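Local coordinates for protein MlnE (Bacillus amyloliquefaciens subsp. plantarum, PDB 5D2E) that probably reduces beta-keto groups of carrier-bound polyketide intermediates with NADPH, being the N-terminal B-type ketoreductase of a macrolactin assembly-line protein, at residues E58-C64 and P125-F131; P169-Y175 and N204-A210; I187-S193 and A422-C427; L288-Y292 and L481-Q485; G442-S446 and S487-S491. All blocks are in the same frame, centred on the assembly; numbering follows the deposited sequence.

Contact 1. Residues E58-C64 and P125-F131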
# COMPACT_ATOMS: atom_id res chain seq x y z
N GLU A 58 -19.29 -25.30 9.84
CA GLU A 58 -20.09 -24.12 9.85
C GLU A 58 -20.24 -23.60 8.42
O GLU A 58 -19.46 -23.97 7.58
CB GLU A 58 -19.40 -23.07 10.72
CG GLU A 58 -19.56 -23.34 12.21
CD GLU A 58 -18.82 -22.29 12.97
OE1 GLU A 58 -19.40 -21.24 13.24
OE2 GLU A 58 -17.61 -22.47 13.16
N PRO A 59 -21.25 -22.75 8.16
CA PRO A 59 -21.54 -22.28 6.81
C PRO A 59 -20.35 -21.50 6.21
O PRO A 59 -19.57 -20.86 6.91
CB PRO A 59 -22.78 -21.42 6.99
CG PRO A 59 -23.42 -21.92 8.28
CD PRO A 59 -22.24 -22.26 9.13
N ILE A 60 -20.18 -21.71 4.93
CA ILE A 60 -19.19 -21.05 4.10
C ILE A 60 -19.92 -20.04 3.17
O ILE A 60 -20.97 -20.39 2.56
CB ILE A 60 -18.51 -22.09 3.23
CG1 ILE A 60 -17.80 -23.10 4.10
CG2 ILE A 60 -17.59 -21.42 2.19
CD1 ILE A 60 -17.43 -24.36 3.30
N LEU A 61 -19.39 -18.83 3.06
CA LEU A 61 -19.98 -17.78 2.25
C LEU A 61 -18.93 -17.39 1.21
O LEU A 61 -17.83 -17.02 1.57
CB LEU A 61 -20.34 -16.58 3.13
CG LEU A 61 -20.79 -15.35 2.40
CD1 LEU A 61 -22.06 -15.60 1.60
CD2 LEU A 61 -21.06 -14.25 3.44
N PHE A 62 -19.28 -17.46 -0.07
CA PHE A 62 -18.36 -17.28 -1.17
C PHE A 62 -18.89 -16.24 -2.06
O PHE A 62 -20.01 -16.39 -2.58
CB PHE A 62 -18.31 -18.65 -1.94
CG PHE A 62 -17.11 -18.85 -2.85
CD1 PHE A 62 -16.93 -18.06 -3.96
CD2 PHE A 62 -16.18 -19.83 -2.59
CE1 PHE A 62 -15.86 -18.22 -4.82
CE2 PHE A 62 -15.07 -20.01 -3.45
CZ PHE A 62 -14.92 -19.18 -4.56
N PHE A 63 -18.09 -15.19 -2.30
CA PHE A 63 -18.43 -14.10 -3.18
C PHE A 63 -17.60 -14.28 -4.45
O PHE A 63 -16.37 -14.43 -4.36
CB PHE A 63 -18.03 -12.75 -2.55
CG PHE A 63 -18.82 -12.35 -1.31
CD1 PHE A 63 -20.08 -11.85 -1.42
CD2 PHE A 63 -18.25 -12.43 -0.05
CE1 PHE A 63 -20.79 -11.46 -0.33
CE2 PHE A 63 -18.97 -12.06 1.09
CZ PHE A 63 -20.25 -11.54 0.93
N CYS A 64 -18.25 -14.20 -5.61
CA CYS A 64 -17.56 -14.42 -6.90
C CYS A 64 -18.28 -13.58 -7.89
O CYS A 64 -19.47 -13.33 -7.76
CB CYS A 64 -17.60 -15.92 -7.29
SG CYS A 64 -16.45 -16.35 -8.68
N PRO A 125 -22.39 -17.63 8.82
CA PRO A 125 -21.12 -18.06 8.18
C PRO A 125 -19.97 -17.88 9.11
O PRO A 125 -19.96 -16.91 9.89
CB PRO A 125 -20.99 -17.11 6.99
CG PRO A 125 -22.33 -16.50 6.77
CD PRO A 125 -23.04 -16.53 8.10
N ARG A 126 -19.01 -18.77 9.02
CA ARG A 126 -17.75 -18.60 9.64
C ARG A 126 -16.61 -18.41 8.60
O ARG A 126 -15.79 -17.52 8.72
CB ARG A 126 -17.41 -19.80 10.47
CG ARG A 126 -16.68 -19.38 11.75
CD ARG A 126 -15.46 -20.17 11.90
NE ARG A 126 -14.59 -19.66 12.95
CZ ARG A 126 -14.66 -20.04 14.21
NH1 ARG A 126 -15.63 -20.86 14.60
NH2 ARG A 126 -13.78 -19.59 15.09
N HIS A 127 -16.63 -19.19 7.54
CA HIS A 127 -15.62 -19.07 6.50
C HIS A 127 -16.11 -18.28 5.34
O HIS A 127 -17.05 -18.66 4.72
CB HIS A 127 -15.19 -20.45 6.06
CG HIS A 127 -15.01 -21.36 7.23
ND1 HIS A 127 -13.82 -21.47 7.89
CD2 HIS A 127 -15.93 -22.04 7.96
CE1 HIS A 127 -13.97 -22.24 8.94
NE2 HIS A 127 -15.24 -22.61 9.00
N ILE A 128 -15.42 -17.16 5.04
CA ILE A 128 -15.81 -16.26 4.01
C ILE A 128 -14.72 -16.27 2.98
O ILE A 128 -13.55 -16.16 3.36
CB ILE A 128 -15.91 -14.80 4.51
CG1 ILE A 128 -16.68 -14.65 5.82
CG2 ILE A 128 -16.45 -13.93 3.44
CD1 ILE A 128 -17.99 -15.32 5.88
N ILE A 129 -15.11 -16.43 1.71
CA ILE A 129 -14.23 -16.39 0.57
C ILE A 129 -14.64 -15.17 -0.27
O ILE A 129 -15.75 -15.04 -0.72
CB ILE A 129 -14.21 -17.64 -0.31
CG1 ILE A 129 -13.97 -18.92 0.52
CG2 ILE A 129 -13.26 -17.45 -1.50
CD1 ILE A 129 -12.67 -18.99 1.19
N HIS A 130 -13.69 -14.24 -0.45
CA HIS A 130 -13.95 -13.10 -1.29
C HIS A 130 -13.09 -13.24 -2.53
O HIS A 130 -11.84 -13.12 -2.48
CB HIS A 130 -13.59 -11.84 -0.54
CG HIS A 130 -14.00 -10.59 -1.25
ND1 HIS A 130 -13.22 -10.01 -2.22
CD2 HIS A 130 -15.07 -9.77 -1.08
CE1 HIS A 130 -13.83 -8.93 -2.69
NE2 HIS A 130 -14.93 -8.74 -1.99
N PHE A 131 -13.73 -13.53 -3.66
CA PHE A 131 -13.00 -13.70 -4.89
C PHE A 131 -13.64 -12.97 -6.07
O PHE A 131 -14.20 -13.59 -6.99
CB PHE A 131 -12.92 -15.22 -5.21
CG PHE A 131 -12.07 -15.57 -6.46
CD1 PHE A 131 -11.03 -14.80 -6.88
CD2 PHE A 131 -12.33 -16.72 -7.16
CE1 PHE A 131 -10.24 -15.17 -7.98
CE2 PHE A 131 -11.57 -17.09 -8.26
CZ PHE A 131 -10.50 -16.33 -8.65

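Contact 2. Residues P169-Y175 and N204-A210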
# COMPACT_ATOMS: atom_id res chain seq x y z
N PRO A 169 -20.00 -13.45 14.69
CA PRO A 169 -19.24 -13.27 15.93
C PRO A 169 -17.74 -13.56 15.75
O PRO A 169 -16.92 -12.89 16.37
CB PRO A 169 -19.89 -14.28 16.90
CG PRO A 169 -21.29 -14.45 16.35
CD PRO A 169 -21.19 -14.29 14.85
N LYS A 170 -17.42 -14.56 14.93
CA LYS A 170 -16.07 -14.85 14.50
C LYS A 170 -16.13 -15.16 13.03
O LYS A 170 -17.08 -15.78 12.55
CB LYS A 170 -15.53 -16.07 15.19
CG LYS A 170 -14.98 -15.82 16.58
CD LYS A 170 -14.07 -16.98 17.02
CE LYS A 170 -13.12 -16.53 18.11
NZ LYS A 170 -13.90 -16.09 19.30
N ALA A 171 -15.11 -14.76 12.29
CA ALA A 171 -15.08 -15.09 10.84
C ALA A 171 -13.64 -15.25 10.46
O ALA A 171 -12.74 -14.55 11.00
CB ALA A 171 -15.72 -14.01 10.02
N GLU A 172 -13.42 -16.17 9.52
CA GLU A 172 -12.14 -16.27 8.84
C GLU A 172 -12.38 -15.86 7.42
O GLU A 172 -13.15 -16.53 6.70
CB GLU A 172 -11.58 -17.70 8.87
CG GLU A 172 -12.03 -18.58 10.07
CD GLU A 172 -11.53 -18.14 11.44
OE1 GLU A 172 -10.43 -17.57 11.51
OE2 GLU A 172 -12.24 -18.37 12.45
N ILE A 173 -11.73 -14.79 7.00
CA ILE A 173 -11.99 -14.18 5.69
C ILE A 173 -10.77 -14.44 4.79
O ILE A 173 -9.65 -14.11 5.19
CB ILE A 173 -12.19 -12.69 5.80
CG1 ILE A 173 -13.42 -12.35 6.67
CG2 ILE A 173 -12.32 -12.10 4.38
CD1 ILE A 173 -13.08 -12.04 8.13
N LEU A 174 -10.97 -15.03 3.62
CA LEU A 174 -9.92 -15.31 2.69
C LEU A 174 -10.22 -14.53 1.48
O LEU A 174 -11.23 -14.76 0.80
CB LEU A 174 -9.77 -16.83 2.39
CG LEU A 174 -8.73 -17.18 1.31
CD1 LEU A 174 -7.30 -16.78 1.69
CD2 LEU A 174 -8.80 -18.69 1.04
N TYR A 175 -9.35 -13.55 1.20
CA TYR A 175 -9.41 -12.69 0.07
C TYR A 175 -8.45 -13.23 -0.99
O TYR A 175 -7.30 -13.43 -0.70
CB TYR A 175 -9.03 -11.28 0.49
CG TYR A 175 -8.62 -10.39 -0.63
CD1 TYR A 175 -9.54 -9.85 -1.52
CD2 TYR A 175 -7.27 -10.11 -0.84
CE1 TYR A 175 -9.10 -9.07 -2.60
CE2 TYR A 175 -6.84 -9.33 -1.91
CZ TYR A 175 -7.75 -8.82 -2.77
OH TYR A 175 -7.22 -8.00 -3.78
N ASN A 204 -11.68 -10.71 16.27
CA ASN A 204 -12.47 -11.88 15.90
C ASN A 204 -12.57 -12.16 14.38
O ASN A 204 -13.14 -13.18 14.01
CB ASN A 204 -13.85 -11.67 16.44
CG ASN A 204 -13.88 -11.78 17.95
OD1 ASN A 204 -13.20 -12.62 18.56
ND2 ASN A 204 -14.66 -10.97 18.54
N PHE A 205 -12.13 -11.22 13.55
CA PHE A 205 -12.02 -11.42 12.10
C PHE A 205 -10.58 -11.79 11.74
O PHE A 205 -9.69 -10.93 11.70
CB PHE A 205 -12.42 -10.18 11.34
CG PHE A 205 -13.89 -9.86 11.34
CD1 PHE A 205 -14.86 -10.71 11.91
CD2 PHE A 205 -14.31 -8.67 10.78
CE1 PHE A 205 -16.21 -10.35 11.85
CE2 PHE A 205 -15.64 -8.32 10.75
CZ PHE A 205 -16.60 -9.18 11.27
N THR A 206 -10.33 -13.05 11.47
CA THR A 206 -9.02 -13.45 11.03
C THR A 206 -9.00 -13.32 9.51
O THR A 206 -9.81 -13.97 8.78
CB THR A 206 -8.74 -14.90 11.41
OG1 THR A 206 -8.91 -15.04 12.81
CG2 THR A 206 -7.33 -15.33 10.99
N CYS A 207 -8.06 -12.54 9.01
CA CYS A 207 -8.07 -12.12 7.63
C CYS A 207 -6.84 -12.61 6.90
O CYS A 207 -5.71 -12.40 7.35
CB CYS A 207 -8.15 -10.62 7.53
SG CYS A 207 -9.63 -9.84 8.15
N LYS A 208 -7.05 -13.27 5.78
CA LYS A 208 -5.94 -13.78 4.97
C LYS A 208 -6.06 -13.33 3.56
O LYS A 208 -7.17 -13.12 3.09
CB LYS A 208 -5.93 -15.30 5.03
CG LYS A 208 -5.92 -15.77 6.48
CD LYS A 208 -5.45 -17.20 6.71
CE LYS A 208 -6.58 -18.21 6.69
NZ LYS A 208 -6.01 -19.57 6.96
N ALA A 209 -4.91 -13.21 2.86
CA ALA A 209 -4.90 -12.75 1.47
C ALA A 209 -4.05 -13.70 0.64
O ALA A 209 -3.04 -14.20 1.12
CB ALA A 209 -4.38 -11.33 1.34
N ALA A 210 -4.50 -14.04 -0.56
CA ALA A 210 -3.78 -15.03 -1.37
C ALA A 210 -3.82 -14.58 -2.86
O ALA A 210 -4.89 -14.28 -3.40
CB ALA A 210 -4.34 -16.41 -1.19

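Contact 3. Residues I187-S193 and A422-C427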
# COMPACT_ATOMS: atom_id res chain seq x y z
N ILE A 187 -2.99 -2.64 -6.98
CA ILE A 187 -4.23 -2.43 -6.23
C ILE A 187 -4.62 -3.69 -5.46
O ILE A 187 -4.73 -3.69 -4.20
CB ILE A 187 -5.34 -1.92 -7.13
CG1 ILE A 187 -5.03 -0.53 -7.57
CG2 ILE A 187 -6.69 -1.94 -6.45
CD1 ILE A 187 -6.01 0.08 -8.56
N TYR A 188 -4.69 -4.82 -6.16
CA TYR A 188 -5.16 -5.98 -5.46
C TYR A 188 -4.18 -6.44 -4.37
O TYR A 188 -4.60 -6.91 -3.32
CB TYR A 188 -5.46 -7.12 -6.42
CG TYR A 188 -6.53 -6.88 -7.41
CD1 TYR A 188 -7.59 -6.08 -7.14
CD2 TYR A 188 -6.55 -7.56 -8.64
CE1 TYR A 188 -8.62 -5.89 -8.05
CE2 TYR A 188 -7.57 -7.39 -9.53
CZ TYR A 188 -8.63 -6.58 -9.25
OH TYR A 188 -9.70 -6.42 -10.13
N ASN A 189 -2.88 -6.29 -4.62
CA ASN A 189 -1.84 -6.68 -3.66
C ASN A 189 -1.90 -5.79 -2.36
O ASN A 189 -1.70 -6.25 -1.25
CB ASN A 189 -0.47 -6.52 -4.36
CG ASN A 189 0.69 -6.70 -3.43
OD1 ASN A 189 1.36 -5.72 -3.08
ND2 ASN A 189 0.90 -7.89 -2.98
N ALA A 190 -2.33 -4.55 -2.53
CA ALA A 190 -2.42 -3.59 -1.39
C ALA A 190 -3.52 -3.93 -0.38
O ALA A 190 -3.48 -3.50 0.78
CB ALA A 190 -2.54 -2.17 -1.88
N VAL A 191 -4.48 -4.75 -0.77
CA VAL A 191 -5.52 -5.17 0.14
C VAL A 191 -5.04 -5.81 1.41
O VAL A 191 -5.67 -5.62 2.42
CB VAL A 191 -6.52 -6.09 -0.58
CG1 VAL A 191 -7.51 -6.72 0.36
CG2 VAL A 191 -7.21 -5.33 -1.71
N GLU A 192 -3.90 -6.49 1.37
CA GLU A 192 -3.33 -7.08 2.52
C GLU A 192 -3.18 -6.05 3.67
O GLU A 192 -3.47 -6.38 4.81
CB GLU A 192 -1.96 -7.65 2.20
CG GLU A 192 -1.26 -8.26 3.40
CD GLU A 192 0.28 -8.29 3.25
OE1 GLU A 192 0.83 -7.69 2.29
OE2 GLU A 192 0.93 -8.92 4.12
N SER A 193 -2.73 -4.84 3.34
CA SER A 193 -2.52 -3.75 4.33
C SER A 193 -3.86 -3.35 4.94
O SER A 193 -3.94 -3.19 6.11
CB SER A 193 -1.95 -2.54 3.62
OG SER A 193 -0.73 -2.82 3.00
N ALA A 422 -3.34 2.76 5.17
CA ALA A 422 -2.44 1.63 5.06
C ALA A 422 -2.53 1.06 3.64
O ALA A 422 -1.50 0.84 3.00
CB ALA A 422 -2.78 0.59 6.09
N PHE A 423 -3.76 0.90 3.12
CA PHE A 423 -3.98 0.44 1.75
C PHE A 423 -3.32 1.37 0.73
O PHE A 423 -2.63 0.91 -0.19
CB PHE A 423 -5.49 0.33 1.48
CG PHE A 423 -5.82 0.09 0.04
CD1 PHE A 423 -5.81 -1.21 -0.45
CD2 PHE A 423 -6.03 1.11 -0.82
CE1 PHE A 423 -6.10 -1.48 -1.76
CE2 PHE A 423 -6.25 0.86 -2.18
CZ PHE A 423 -6.31 -0.45 -2.63
N ALA A 424 -3.59 2.67 0.85
CA ALA A 424 -3.09 3.64 -0.10
C ALA A 424 -1.52 3.59 -0.19
O ALA A 424 -0.93 3.59 -1.27
CB ALA A 424 -3.58 5.01 0.22
N ASN A 425 -0.87 3.48 0.96
CA ASN A 425 0.55 3.43 0.98
C ASN A 425 1.01 2.09 0.39
O ASN A 425 1.96 2.05 -0.39
CB ASN A 425 1.06 3.65 2.38
CG ASN A 425 1.03 5.16 2.75
OD1 ASN A 425 1.78 5.94 2.19
ND2 ASN A 425 0.09 5.55 3.61
N GLY A 426 0.29 1.01 0.71
CA GLY A 426 0.65 -0.32 0.22
C GLY A 426 0.54 -0.38 -1.29
O GLY A 426 1.30 -1.11 -1.95
N CYS A 427 -0.38 0.41 -1.84
CA CYS A 427 -0.52 0.52 -3.27
C CYS A 427 0.74 1.14 -3.96
O CYS A 427 1.21 0.58 -4.95
CB CYS A 427 -1.79 1.23 -3.59
SG CYS A 427 -2.08 1.27 -5.33

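Contact 4. Residues L288-Y292 and L481-Q485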
# COMPACT_ATOMS: atom_id res chain seq x y z
N LEU A 288 10.98 19.59 4.22
CA LEU A 288 12.18 19.16 4.87
C LEU A 288 13.11 18.57 3.80
O LEU A 288 14.27 18.92 3.74
CB LEU A 288 11.88 18.10 5.90
CG LEU A 288 13.05 17.52 6.66
CD1 LEU A 288 13.42 18.57 7.69
CD2 LEU A 288 12.82 16.21 7.38
N PHE A 289 12.58 17.74 2.92
CA PHE A 289 13.35 17.30 1.74
C PHE A 289 13.69 18.40 0.72
O PHE A 289 14.79 18.39 0.11
CB PHE A 289 12.69 16.07 1.05
CG PHE A 289 12.94 14.81 1.83
CD1 PHE A 289 12.17 14.48 2.92
CD2 PHE A 289 14.01 14.01 1.50
CE1 PHE A 289 12.44 13.34 3.68
CE2 PHE A 289 14.26 12.87 2.24
CZ PHE A 289 13.49 12.54 3.34
N ALA A 290 12.83 19.38 0.53
CA ALA A 290 13.20 20.44 -0.43
C ALA A 290 14.47 21.19 0.07
O ALA A 290 15.39 21.43 -0.70
CB ALA A 290 12.07 21.42 -0.68
N GLU A 291 14.53 21.49 1.35
CA GLU A 291 15.71 22.18 1.89
C GLU A 291 16.94 21.27 1.76
O GLU A 291 18.02 21.73 1.42
CB GLU A 291 15.60 22.50 3.37
CG GLU A 291 14.51 23.44 3.82
CD GLU A 291 14.62 23.69 5.32
OE1 GLU A 291 14.62 22.72 6.15
OE2 GLU A 291 14.72 24.88 5.64
N TYR A 292 16.77 20.00 2.10
CA TYR A 292 17.84 19.02 1.98
C TYR A 292 18.42 18.96 0.58
O TYR A 292 19.68 19.00 0.39
CB TYR A 292 17.32 17.65 2.38
CG TYR A 292 18.37 16.55 2.33
CD1 TYR A 292 19.33 16.45 3.33
CD2 TYR A 292 18.40 15.64 1.30
CE1 TYR A 292 20.28 15.46 3.32
CE2 TYR A 292 19.35 14.62 1.29
CZ TYR A 292 20.28 14.54 2.31
OH TYR A 292 21.27 13.55 2.30
N LEU A 481 16.59 11.90 7.11
CA LEU A 481 17.35 12.32 5.94
C LEU A 481 18.44 11.38 5.60
O LEU A 481 18.64 11.03 4.43
CB LEU A 481 17.95 13.71 6.08
CG LEU A 481 16.88 14.74 6.09
CD1 LEU A 481 17.46 16.06 6.58
CD2 LEU A 481 16.17 14.88 4.75
N ALA A 482 19.14 10.89 6.62
CA ALA A 482 20.20 9.96 6.34
C ALA A 482 19.67 8.56 5.88
O ALA A 482 20.37 7.85 5.16
CB ALA A 482 21.04 9.77 7.56
N ALA A 483 18.53 8.14 6.42
CA ALA A 483 17.92 6.86 6.01
C ALA A 483 17.56 6.97 4.51
O ALA A 483 17.77 6.03 3.75
CB ALA A 483 16.73 6.52 6.87
N PHE A 484 17.07 8.12 4.09
CA PHE A 484 16.78 8.37 2.70
C PHE A 484 18.03 8.28 1.88
O PHE A 484 18.08 7.58 0.87
CB PHE A 484 16.20 9.74 2.56
CG PHE A 484 16.13 10.22 1.14
CD1 PHE A 484 15.11 9.82 0.33
CD2 PHE A 484 17.12 11.07 0.62
CE1 PHE A 484 15.04 10.23 -0.95
CE2 PHE A 484 17.03 11.49 -0.68
CZ PHE A 484 16.00 11.05 -1.47
N GLN A 485 19.06 8.99 2.33
CA GLN A 485 20.38 8.93 1.70
C GLN A 485 20.88 7.51 1.57
O GLN A 485 21.32 7.10 0.48
CB GLN A 485 21.35 9.82 2.52
CG GLN A 485 22.62 10.23 1.85
CD GLN A 485 22.42 11.00 0.55
OE1 GLN A 485 21.65 11.98 0.45
NE2 GLN A 485 23.16 10.59 -0.45

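Contact 5. Residues G442-S446 and S487-S491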
# COMPACT_ATOMS: atom_id res chain seq x y z
N GLY A 442 15.86 5.31 -14.42
CA GLY A 442 16.23 5.77 -13.11
C GLY A 442 15.78 4.86 -11.96
O GLY A 442 15.34 3.74 -12.18
N LYS A 443 15.92 5.37 -10.75
CA LYS A 443 15.66 4.64 -9.54
C LYS A 443 14.18 4.80 -9.17
O LYS A 443 13.62 5.91 -9.28
CB LYS A 443 16.57 5.11 -8.41
CG LYS A 443 16.28 4.37 -7.10
CD LYS A 443 17.48 4.03 -6.24
CE LYS A 443 17.15 2.95 -5.23
NZ LYS A 443 17.09 1.53 -5.65
N THR A 444 13.54 3.67 -8.89
CA THR A 444 12.18 3.62 -8.37
C THR A 444 12.28 3.14 -6.93
O THR A 444 12.93 2.14 -6.65
CB THR A 444 11.33 2.64 -9.19
OG1 THR A 444 11.08 3.25 -10.44
CG2 THR A 444 9.98 2.39 -8.54
N LEU A 445 11.66 3.87 -5.98
CA LEU A 445 11.75 3.46 -4.60
C LEU A 445 10.50 3.92 -3.84
O LEU A 445 10.03 5.04 -4.05
CB LEU A 445 12.95 4.10 -3.97
CG LEU A 445 13.12 3.94 -2.47
CD1 LEU A 445 13.35 2.50 -2.06
CD2 LEU A 445 14.27 4.78 -1.95
N SER A 446 9.96 3.03 -3.03
CA SER A 446 8.95 3.37 -2.08
C SER A 446 9.59 3.17 -0.72
O SER A 446 10.11 2.10 -0.44
CB SER A 446 7.72 2.43 -2.18
OG SER A 446 6.65 2.87 -1.29
N SER A 487 19.06 4.69 1.69
CA SER A 487 18.06 3.96 0.88
C SER A 487 18.33 4.17 -0.59
O SER A 487 18.29 3.23 -1.36
CB SER A 487 16.68 4.44 1.22
OG SER A 487 16.37 3.99 2.51
N MET A 488 18.66 5.39 -0.97
CA MET A 488 18.85 5.73 -2.36
C MET A 488 20.09 5.07 -2.99
O MET A 488 20.16 4.99 -4.20
CB MET A 488 18.92 7.24 -2.52
CG MET A 488 17.63 7.98 -2.28
SD MET A 488 16.29 7.52 -3.44
CE MET A 488 16.87 8.29 -4.94
N SER A 489 21.02 4.58 -2.18
CA SER A 489 22.27 4.01 -2.66
C SER A 489 22.13 2.48 -2.70
O SER A 489 23.04 1.77 -3.11
CB SER A 489 23.43 4.44 -1.73
OG SER A 489 23.44 3.60 -0.56
N ARG A 490 20.99 1.95 -2.29
CA ARG A 490 20.83 0.51 -2.27
C ARG A 490 20.09 0.06 -3.51
O ARG A 490 19.78 0.89 -4.36
CB ARG A 490 20.13 0.09 -1.02
CG ARG A 490 21.04 0.27 0.18
CD ARG A 490 20.34 -0.13 1.45
NE ARG A 490 21.41 -0.51 2.36
CZ ARG A 490 21.87 -1.76 2.51
NH1 ARG A 490 21.29 -2.81 1.91
NH2 ARG A 490 22.87 -1.94 3.34
N SER A 491 19.88 -1.23 -3.65
CA SER A 491 19.20 -1.75 -4.85
C SER A 491 17.73 -2.14 -4.61
O SER A 491 17.03 -2.35 -5.56
CB SER A 491 19.96 -2.94 -5.46
OG SER A 491 19.93 -3.99 -4.54
O HOH W 1 17.20 1.09 -2.78

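Contact 1. Residues E58-C64 and P125-F131
In the parallel sheet of the N-terminal half, strand 60-64 lies in register with strand 127-131, Ile60 beside His127 and Phe63 beside His130, the axes of the two strand segments 4.7 Å apart. The backbone bonds run back and forth across the pair: Leu61 N gives its hydrogen to His127 O and Leu61 O receives one from Ile129 N, the latter at 2.8 Å. The same alternation repeats at Phe63, whose O accepts from Phe131 N. This half resembles a Rossmann fold and is consistent with the structural subdomain of modular ketoreductases, with strand 84-89 on the far side of strand 60-64 and strand 171-180 beyond strand 127-133. On the face of Phe62 and Ile129, methyl CG2 of Ile129 sits over the Phe62 ring, 3.9 Å from its centroid. On the other face, Ile128 CD1 comes to 3.8 Å from Leu61 CB, while Ile128 CG2 meets the edge of the Phe63 ring near its plane; helix 141-164 covers these residues. Where the strands begin, Glu58 reaches out with its chain extended beyond CG and offers the syn lone pair of OE2 to Arg126 NH1 at 2.9 Å. The oxygen lies almost in the guanidinium plane, although the carboxylate itself stands 90° to that plane. Arg126 NE makes a second salt bridge, to Glu172, and Thr56 OG1 bonds both Glu58 OE2 and His127 NE2.

Contact 2. Residues P169-Y175 and N204-A210
Ile173 leans across from strand 171-175 toward Phe205 and Cys207 of the parallel strand 205-210. Its CB lies 4.0 Å from Thr206 O, the carbonyl that also receives the Ile173 N-H at 2.7 Å. CG1 stands beside the backbone N, and a chi2 of 96°, well away from a staggered value, carries CD1 on toward the neighbouring strand. That methyl ends 3.8 Å from Phe205 CB and meets Cys207 SG at 4.1 Å, so it touches both residues on the same face. Ala171 CB joins this apolar row by touching Phe205 CD1, and at the far end Ala209 CB lies at the edge of the Tyr175 ring, in its plane, 3.8 Å from CD2. The hydroxyl of Tyr175 bonds Tyr188 O, and helices 141-164 and 186-201 pack on this side. The face of Leu174 and Lys208 is more mixed: Leu174 CD1 rests 3.9 Å from Lys208 CB and also reaches Ala210 CB, whereas the lysine chain bends at chi3 and takes its amine away to Glu232 O. Alternating backbone bonds, such as Lys208 N to Ile173 O and Tyr175 N to Lys208 O, hold the register. Strand 171-180, helix 186-201 and strand 205-214 form a beta-alpha-beta unit, the repeating element of Rossmann-like sheets such as this N-terminal half.

Contact 3. Residues I187-S193 and A422-C427
Ile187 opens the helix-helix contact by splitting its branches: CG2 approaches Phe423 CZ and CG1 meets Cys427 SG, each pair 4.1 Å apart. One turn on, Ala190 points at the other helix and makes the tightest approach, its CB 3.4 Å from Cys427 N and its CA close to that of Gly426. The small residues Ala190 and Gly426 are consistent with so close an approach of the segment axes, 7.4 Å at an angle of 136°. The Phe423 ring reaches across to this turn with CD1 and CE1; CE1 lies 3.6 Å from Ala190 CB and 4.0 Å from Val191 CG2. Ser193 closes the row, CB 3.5 Å from Ala422 O, while its OG, near Gly426 CA, is bonded to Ala411 O. Segment 187-193 belongs to helix 186-201, backed by helix 141-164 and strand 171-180 of the structural half; helix 419-437, whose first turn carries the NADP-binding Tyr421, belongs to the catalytic half, so the buried pair joins the two halves.

Contact 4. Residues L288-Y292 and L481-Q485
Leu481 CD2 sits in the angle between two rings of helix 284-296, lying over a face of Phe289 at 3.9 Å from the centroid and over a face of Tyr292 at 4.0 Å, two CH-pi contacts made by one methyl. The other branch, CD1, rests against Tyr292 CD1 at 3.8 Å, and Leu288 only grazes the group. Next outward, Phe289 turns its edge to the face of Phe484 in a T-shaped pair, with centroids 5.0 Å apart and planes at 74°. Its CE2 presses close to Phe484 CG, 3.4 Å away. A chi1 of 168° swings the Phe484 ring into the path of that edge. Deeper in, Phe289 meets Phe406, Trp449 and Trp452, and Leu358 touches both phenylalanines, so the aromatic cluster continues into the core of the nucleotide-binding fold; helix 284-296 begins at residues that bind NADP. At the polar edge, Tyr292 stretches past Leu481 and directs its hydroxyl to Gln485 OE1, which lies near the plane of the tyrosine ring. This hydrogen bond measures 2.5 Å, so short that its exact length is doubtful. Gln485 NE2 donates to Phe268 O, and Gln296 NE2 makes a weak bond to OE1. The bond from NE2 is consistent with one orientation of the amide, which would turn OE1 toward Tyr292 at the border of a largely apolar, aromatic contact.

Contact 5. Residues G442-S446 and S487-S491
Leu445 and Met488 make the close-packed part: Leu445 CD2 touches Met488 SD at 3.7 Å and Ser487 CB at 4.0 Å. The methionine chain bends at both chi2 and chi3, which folds the sulfur back toward the strand, and among its other neighbours are Phe402 and Val404 of strand 402-408. The other side, at Lys443, is polar and looser. Here the aliphatic chain lies along carbonyls near the C-terminal end of helix 477-488, with CD 3.5 Å from Met488 O, before a turn at chi4 (78°) brings NZ to Arg490 O at 3.1 Å. That donor stands 37° out of the carbonyl plane, off its lone pairs. A water accepts from Lys443 NZ at 2.9 Å and donates to Ser487 O at 2.8 Å, so the amine reaches the helix indirectly as well; Ala492 O adds a weak bond. Two carbonyls and a water thus surround the amine near the C-terminal end of the helix, a place where the helix dipole would probably favour a positive charge. Strand 443-453, helix 477-488 and the parallel strand 494-499 are the last beta-alpha-beta crossover of the Rossmann fold in the catalytic half, as in short-chain dehydrogenases.

In the fold
Contacts 1 and 2 are sheet contacts of the N-terminal half, held by the backbone hydrogen bonds of parallel strand pairs; Arg126 and Glu172 tie the two at the strand starts. Contact 1 is buried, contacts 2, 4 and 5 only partly so. Contacts 4 and 5, across the chain's centre in the NADP-binding half, share helix 477-488: its aromatic middle meets helix 284-296, its C-terminal end and the following loop meet strand 443-453, by a buried leucine-methionine contact and, on the more open side, a lysine and a water. The centre of contact 3 lies about 3 Å from that of the chain. Helix 186-201 connects the strands of contact 2 and packs on helix 419-437 in contact 3, which joins the halves through small and apolar residues.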